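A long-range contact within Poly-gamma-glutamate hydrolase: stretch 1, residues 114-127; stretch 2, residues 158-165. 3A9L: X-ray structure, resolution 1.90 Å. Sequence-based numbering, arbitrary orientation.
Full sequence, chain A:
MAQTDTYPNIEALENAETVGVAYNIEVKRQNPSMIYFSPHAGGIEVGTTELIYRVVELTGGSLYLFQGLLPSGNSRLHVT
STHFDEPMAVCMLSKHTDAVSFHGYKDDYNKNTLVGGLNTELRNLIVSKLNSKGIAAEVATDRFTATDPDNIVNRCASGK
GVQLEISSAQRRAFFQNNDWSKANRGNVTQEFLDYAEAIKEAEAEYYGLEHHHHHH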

# COMPACT_ATOMS: atom_id res chain seq x y z
N LEU A 114 2.61 -0.98 27.05
CA LEU A 114 2.28 0.31 27.65
C LEU A 114 1.42 1.07 26.65
O LEU A 114 1.89 1.47 25.57
CB LEU A 114 3.56 1.10 28.01
CG LEU A 114 4.66 0.34 28.78
CD1 LEU A 114 5.95 1.14 28.84
CD2 LEU A 114 4.18 -0.03 30.20
N VAL A 115 0.15 1.24 27.02
CA VAL A 115 -0.86 1.75 26.09
C VAL A 115 -1.23 3.20 26.45
O VAL A 115 -1.61 3.49 27.58
CB VAL A 115 -2.13 0.87 26.12
CG1 VAL A 115 -3.06 1.19 24.95
CG2 VAL A 115 -1.75 -0.61 26.10
N GLY A 116 -1.13 4.09 25.47
CA GLY A 116 -1.54 5.46 25.68
C GLY A 116 -2.27 6.00 24.48
O GLY A 116 -2.85 5.24 23.70
N GLY A 117 -2.21 7.31 24.30
CA GLY A 117 -2.94 7.96 23.24
C GLY A 117 -4.12 8.69 23.86
O GLY A 117 -4.41 8.52 25.05
N LEU A 118 -4.82 9.50 23.06
CA LEU A 118 -5.96 10.30 23.57
C LEU A 118 -7.29 9.57 23.47
O LEU A 118 -8.26 9.98 24.12
CB LEU A 118 -6.04 11.68 22.88
CG LEU A 118 -4.93 12.67 23.28
CD1 LEU A 118 -4.90 13.83 22.32
CD2 LEU A 118 -5.02 13.13 24.78
N ASN A 119 -7.37 8.49 22.70
CA ASN A 119 -8.61 7.70 22.70
C ASN A 119 -8.71 6.79 23.94
O ASN A 119 -8.33 5.64 23.89
CB ASN A 119 -8.75 6.88 21.41
CG ASN A 119 -10.13 6.25 21.28
OD1 ASN A 119 -10.89 6.15 22.25
ND2 ASN A 119 -10.47 5.80 20.07
N THR A 120 -9.24 7.34 25.04
CA THR A 120 -9.13 6.72 26.36
C THR A 120 -9.92 5.46 26.41
O THR A 120 -9.46 4.46 26.98
CB THR A 120 -9.71 7.60 27.50
OG1 THR A 120 -9.31 8.96 27.31
CG2 THR A 120 -9.20 7.11 28.85
N GLU A 121 -11.12 5.52 25.81
CA GLU A 121 -12.03 4.39 25.76
C GLU A 121 -11.47 3.18 25.03
O GLU A 121 -11.50 2.10 25.59
CB GLU A 121 -13.36 4.77 25.17
CG GLU A 121 -14.35 3.62 25.25
CD GLU A 121 -15.60 3.87 24.44
OE1 GLU A 121 -15.84 5.05 24.06
OE2 GLU A 121 -16.32 2.87 24.19
N LEU A 122 -10.99 3.36 23.80
CA LEU A 122 -10.28 2.32 23.07
C LEU A 122 -8.94 1.94 23.72
O LEU A 122 -8.59 0.76 23.75
CB LEU A 122 -10.05 2.73 21.62
CG LEU A 122 -9.55 1.63 20.65
CD1 LEU A 122 -10.47 0.39 20.65
CD2 LEU A 122 -9.42 2.24 19.27
N ARG A 123 -8.18 2.93 24.21
CA ARG A 123 -7.00 2.67 25.09
C ARG A 123 -7.30 1.68 26.23
O ARG A 123 -6.59 0.66 26.35
CB ARG A 123 -6.40 3.98 25.66
CG ARG A 123 -5.20 3.75 26.58
CD ARG A 123 -5.00 4.89 27.55
NE ARG A 123 -6.00 4.87 28.62
CZ ARG A 123 -5.97 5.65 29.69
NH1 ARG A 123 -5.01 6.53 29.80
NH2 ARG A 123 -6.94 5.57 30.62
N ASN A 124 -8.30 1.98 27.07
CA ASN A 124 -8.69 1.09 28.17
C ASN A 124 -9.13 -0.31 27.69
O ASN A 124 -8.81 -1.33 28.31
CB ASN A 124 -9.81 1.71 29.03
CG ASN A 124 -9.37 2.99 29.76
OD1 ASN A 124 -8.18 3.25 29.94
ND2 ASN A 124 -10.34 3.80 30.18
N LEU A 125 -9.86 -0.34 26.59
CA LEU A 125 -10.38 -1.60 26.02
C LEU A 125 -9.29 -2.57 25.58
O LEU A 125 -9.36 -3.75 25.88
CB LEU A 125 -11.39 -1.30 24.91
CG LEU A 125 -12.67 -0.71 25.54
CD1 LEU A 125 -13.62 -0.04 24.53
CD2 LEU A 125 -13.41 -1.79 26.34
N ILE A 126 -8.27 -2.03 24.92
CA ILE A 126 -7.12 -2.82 24.45
C ILE A 126 -6.32 -3.38 25.63
O ILE A 126 -5.78 -4.48 25.58
CB ILE A 126 -6.23 -1.96 23.52
CG1 ILE A 126 -6.99 -1.69 22.24
CG2 ILE A 126 -4.88 -2.64 23.24
CD1 ILE A 126 -6.35 -0.67 21.27
N VAL A 127 -6.29 -2.59 26.69
CA VAL A 127 -5.56 -2.92 27.89
C VAL A 127 -6.29 -4.11 28.46
O VAL A 127 -5.72 -5.15 28.68
CB VAL A 127 -5.55 -1.66 28.80
CG1 VAL A 127 -5.77 -1.98 30.28
CG2 VAL A 127 -4.26 -0.84 28.53
N SER A 158 -10.51 12.11 14.33
CA SER A 158 -11.10 12.36 15.63
C SER A 158 -10.11 13.14 16.51
O SER A 158 -10.51 13.80 17.47
CB SER A 158 -11.57 11.06 16.28
OG SER A 158 -10.45 10.25 16.66
N GLY A 159 -8.83 13.10 16.14
CA GLY A 159 -7.76 13.70 16.94
C GLY A 159 -7.41 12.90 18.21
O GLY A 159 -6.74 13.42 19.11
N LYS A 160 -7.88 11.66 18.30
CA LYS A 160 -7.71 10.83 19.49
C LYS A 160 -7.34 9.41 19.08
O LYS A 160 -8.20 8.65 18.61
CB LYS A 160 -9.01 10.79 20.30
CG LYS A 160 -9.56 12.10 20.77
CD LYS A 160 -10.88 11.89 21.52
CE LYS A 160 -11.90 11.08 20.71
NZ LYS A 160 -11.99 9.63 21.11
N GLY A 161 -6.06 9.05 19.24
CA GLY A 161 -5.56 7.76 18.79
C GLY A 161 -5.15 6.88 19.96
O GLY A 161 -5.29 7.30 21.10
N VAL A 162 -4.68 5.66 19.69
CA VAL A 162 -4.24 4.75 20.76
C VAL A 162 -2.88 4.21 20.38
O VAL A 162 -2.73 3.54 19.35
CB VAL A 162 -5.18 3.53 20.95
CG1 VAL A 162 -4.54 2.46 21.84
CG2 VAL A 162 -6.53 3.95 21.49
N GLN A 163 -1.90 4.46 21.23
CA GLN A 163 -0.56 4.02 20.97
C GLN A 163 -0.22 2.76 21.80
O GLN A 163 -0.42 2.74 23.03
CB GLN A 163 0.42 5.16 21.30
CG GLN A 163 1.85 4.74 21.05
CD GLN A 163 2.87 5.80 21.43
OE1 GLN A 163 3.40 6.46 20.56
NE2 GLN A 163 3.16 5.94 22.74
N LEU A 164 0.31 1.72 21.14
CA LEU A 164 0.85 0.59 21.89
C LEU A 164 2.36 0.56 21.81
O LEU A 164 2.93 0.61 20.74
CB LEU A 164 0.30 -0.77 21.40
CG LEU A 164 -1.19 -1.12 21.62
CD1 LEU A 164 -2.10 -0.26 20.76
CD2 LEU A 164 -1.44 -2.60 21.32
N GLU A 165 3.02 0.47 22.94
CA GLU A 165 4.48 0.39 22.92
C GLU A 165 4.85 -0.96 23.51
O GLU A 165 4.65 -1.19 24.71
CB GLU A 165 5.08 1.57 23.70
CG GLU A 165 5.07 2.95 22.94
CD GLU A 165 6.38 3.29 22.25
OE1 GLU A 165 7.32 2.51 22.31
OE2 GLU A 165 6.47 4.35 21.61
O HOH W 1 1.88 3.96 24.59
O HOH W 2 -8.67 6.40 17.78

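Four backbone hydrogen bonds join the strand that includes Leu114 to Gly116 to the strand through Gln163 to Glu165, and their pattern defines an antiparallel ladder. Gln163 N donates to Gly116 O at 2.8 Å and Gly116 N to Gln163 O at 2.9 Å, closing one narrow ring; Glu165 N to Leu114 O (3.0 Å) and Leu114 N to Glu165 O (3.1 Å, 172° at the hydrogen) close the next. Val115 and Leu164 form the non-hydrogen-bonded pair between them, with CA atoms 4.7 Å apart. The strand directions differ by 164°, consistent with the antiparallel register. Two CA-H...O contacts supplement the ladder, Val115 CA to Gln163 O and Val162 CA to Gly116 O, at 3.2 and 3.3 Å.

Beyond Gly116 the chain turns toward its helix, yet remains tied to stretch 2: Asn119 N donates to Gly161 O at 2.9 Å with a nearly straight angle of 167°. Leu118 N lies 3.0 Å from the same oxygen, but its angle is too poor for a hydrogen bond. Gly117 makes this close passage possible, since a CB there would fall 2.2 Å from Gly161 O; its phi of 106° and psi of 171° independently call for glycine.

Asn119 also caps the helix, its OD1 accepting from Leu122 N at 3.2 Å. Water 2 links its ND2 (3.0 Å) to Lys160 O (2.4 Å, a notably short contact).

Apolar packing fills the space between helix 120-127 and the strand of stretch 2, whose axes approach to 8.4 Å. Val162, with the largest covered area, is the hub: its CG2 meets Leu122 CB at 3.7 Å, while its CG1 lies 3.7 Å from both Ile126 CD1 and Val115 CG1. One helical turn after Leu122, Ile126 also reaches Leu164, CG2 to CD2 at 3.9 Å, extending the apolar contact along the strand.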